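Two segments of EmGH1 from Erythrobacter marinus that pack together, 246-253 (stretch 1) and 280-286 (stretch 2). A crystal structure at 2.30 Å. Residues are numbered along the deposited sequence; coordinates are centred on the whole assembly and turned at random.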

# COMPACT_ATOMS: atom_id res chain seq x y z
N ASN A 246 -12.64 -1.66 -1.78
CA ASN A 246 -13.63 -1.27 -0.79
C ASN A 246 -13.73 -2.35 0.28
O ASN A 246 -13.74 -3.54 -0.02
CB ASN A 246 -14.98 -1.06 -1.48
CG ASN A 246 -15.91 -0.15 -0.68
OD1 ASN A 246 -15.48 0.84 -0.10
ND2 ASN A 246 -17.20 -0.49 -0.66
N PHE A 247 -13.78 -1.91 1.54
CA PHE A 247 -13.86 -2.71 2.77
C PHE A 247 -12.49 -3.21 3.26
O PHE A 247 -12.42 -3.71 4.38
CB PHE A 247 -14.78 -3.95 2.65
CG PHE A 247 -16.25 -3.63 2.62
CD1 PHE A 247 -16.89 -3.37 1.40
CD2 PHE A 247 -17.01 -3.66 3.79
CE1 PHE A 247 -18.25 -3.10 1.35
CE2 PHE A 247 -18.37 -3.38 3.76
CZ PHE A 247 -19.00 -3.10 2.54
N ALA A 248 -11.41 -3.11 2.47
CA ALA A 248 -10.16 -3.75 2.84
C ALA A 248 -9.47 -2.99 3.98
O ALA A 248 -9.68 -1.78 4.14
CB ALA A 248 -9.22 -3.87 1.64
N PRO A 249 -8.64 -3.67 4.76
CA PRO A 249 -8.00 -3.00 5.90
C PRO A 249 -7.14 -1.84 5.45
O PRO A 249 -6.64 -1.78 4.32
CB PRO A 249 -7.13 -4.10 6.53
CG PRO A 249 -7.82 -5.38 6.12
CD PRO A 249 -8.29 -5.10 4.70
N SER A 250 -6.97 -0.90 6.37
CA SER A 250 -6.06 0.21 6.22
C SER A 250 -4.89 0.02 7.18
O SER A 250 -5.07 -0.53 8.28
CB SER A 250 -6.76 1.54 6.52
OG SER A 250 -7.89 1.67 5.69
N HIS A 251 -3.71 0.44 6.75
CA HIS A 251 -2.49 0.36 7.55
C HIS A 251 -2.09 1.79 7.86
O HIS A 251 -1.47 2.47 7.04
CB HIS A 251 -1.40 -0.40 6.82
CG HIS A 251 -1.74 -1.83 6.55
ND1 HIS A 251 -1.03 -2.88 7.07
CD2 HIS A 251 -2.76 -2.38 5.83
CE1 HIS A 251 -1.57 -4.02 6.68
NE2 HIS A 251 -2.62 -3.75 5.93
N ILE A 252 -2.47 2.25 9.05
CA ILE A 252 -2.31 3.64 9.46
C ILE A 252 -1.69 3.63 10.85
O ILE A 252 -2.27 3.08 11.79
CB ILE A 252 -3.65 4.39 9.46
CG1 ILE A 252 -4.36 4.19 8.12
CG2 ILE A 252 -3.45 5.87 9.73
CD1 ILE A 252 -5.75 4.83 8.03
N GLY A 253 -0.49 4.20 10.97
CA GLY A 253 0.15 4.39 12.25
C GLY A 253 -0.52 5.51 13.03
O GLY A 253 -1.28 6.32 12.47
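Stretch 2, residues 280-286: SHGEIDG

Stretch 2 runs alongside stretch 1 in the same general direction, the end-to-end vectors of the touching parts lying 40° apart. Stretch 1 is extended over much of its length but forms no regular helix or strand, whereas stretch 2 has a short strand at Glu283 and Ile284 between loop or turn residues. The register places Gly282 next to Phe247 (CA to CA 5.2 Å), Glu283 next to Pro249 (CA to CA 5.0 Å) and Ile284 next to Ser250 (CA to CA 5.3 Å). The contact buries 416 Å², both sides summed.

One direct hydrogen bond joins the backbones, from Ser250 N to Glu283 O at 3.1 Å, and it is nearly linear at 168°. The same carbonyl receives a CA-H...O contact from Pro249 CA, 3.5 Å from Glu283 O. A second such contact, from Ile284 CA to Ser250 O at 3.6 Å, lies one residue further along both chains than the Pro249 contact.

Water extends this pairing where the chains stand too far apart for direct bonds. The O of water 2 lies 2.6 Å from Phe247 O, to which it donates, and 3.2 Å from Glu283 N, from which it accepts. The O of water 3 likewise lies 2.8 Å from Ser250 O, to which it donates, and 2.9 Å from Asp285 N, from which it accepts, spanning the 4.1 Å between those two backbone atoms. Water 1 links side chains, its O lying 3.0 Å from both Asn246 ND2 and His281 NE2.

Among the side chains, the rings of Phe247 and His281 form an offset stack, with centroids 4.1 Å apart and planes within 4° of parallel; Phe247 CE2 approaches His281 CD2 to 3.4 Å. Farther along, Pro249 CB packs on the aliphatic Glu283 CG at 3.6 Å, and Ile252 CD1 meets Ile284 CD1 at 4.3 Å in an apolar contact.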

# COMPACT_ATOMS: atom_id res chain seq x y z
N SER A 280 -16.47 3.67 10.08
CA SER A 280 -15.99 3.08 8.84
C SER A 280 -16.24 1.57 8.75
O SER A 280 -16.20 0.86 9.76
CB SER A 280 -14.48 3.36 8.69
OG SER A 280 -13.89 2.55 7.70
N HIS A 281 -16.47 1.09 7.52
CA HIS A 281 -16.56 -0.35 7.25
C HIS A 281 -15.36 -1.11 7.79
O HIS A 281 -15.49 -2.28 8.20
CB HIS A 281 -16.60 -0.61 5.73
CG HIS A 281 -17.88 -0.27 5.05
ND1 HIS A 281 -19.09 -0.21 5.70
CD2 HIS A 281 -18.15 -0.00 3.74
CE1 HIS A 281 -20.04 0.10 4.84
NE2 HIS A 281 -19.50 0.23 3.64
N GLY A 282 -14.18 -0.51 7.72
CA GLY A 282 -12.94 -1.25 7.72
C GLY A 282 -12.35 -1.47 9.11
O GLY A 282 -12.94 -1.13 10.13
N GLU A 283 -11.17 -2.07 9.10
CA GLU A 283 -10.37 -2.36 10.28
C GLU A 283 -8.99 -1.74 10.12
O GLU A 283 -8.51 -1.54 9.00
CB GLU A 283 -10.22 -3.87 10.47
CG GLU A 283 -9.33 -4.47 9.37
CD GLU A 283 -8.43 -5.61 9.83
OE1 GLU A 283 -7.24 -5.33 10.09
OE2 GLU A 283 -8.86 -6.79 9.83
N ILE A 284 -8.35 -1.45 11.25
CA ILE A 284 -6.94 -1.07 11.29
C ILE A 284 -6.23 -2.00 12.25
O ILE A 284 -6.60 -2.07 13.43
CB ILE A 284 -6.75 0.40 11.71
CG1 ILE A 284 -7.46 1.32 10.72
CG2 ILE A 284 -5.27 0.73 11.88
CD1 ILE A 284 -7.63 2.70 11.21
N ASP A 285 -5.24 -2.74 11.75
CA ASP A 285 -4.47 -3.66 12.58
C ASP A 285 -5.39 -4.63 13.32
O ASP A 285 -5.17 -4.95 14.49
CB ASP A 285 -3.58 -2.89 13.56
CG ASP A 285 -2.34 -3.68 13.96
OD1 ASP A 285 -1.87 -4.51 13.15
OD2 ASP A 285 -1.84 -3.48 15.10
N GLY A 286 -6.45 -5.07 12.64
CA GLY A 286 -7.39 -6.03 13.19
C GLY A 286 -8.54 -5.47 14.02
O GLY A 286 -9.37 -6.25 14.48
O HOH W 1 -19.85 0.18 0.69
O HOH W 2 -11.14 -4.04 6.60
O HOH W 3 -3.99 -3.00 9.16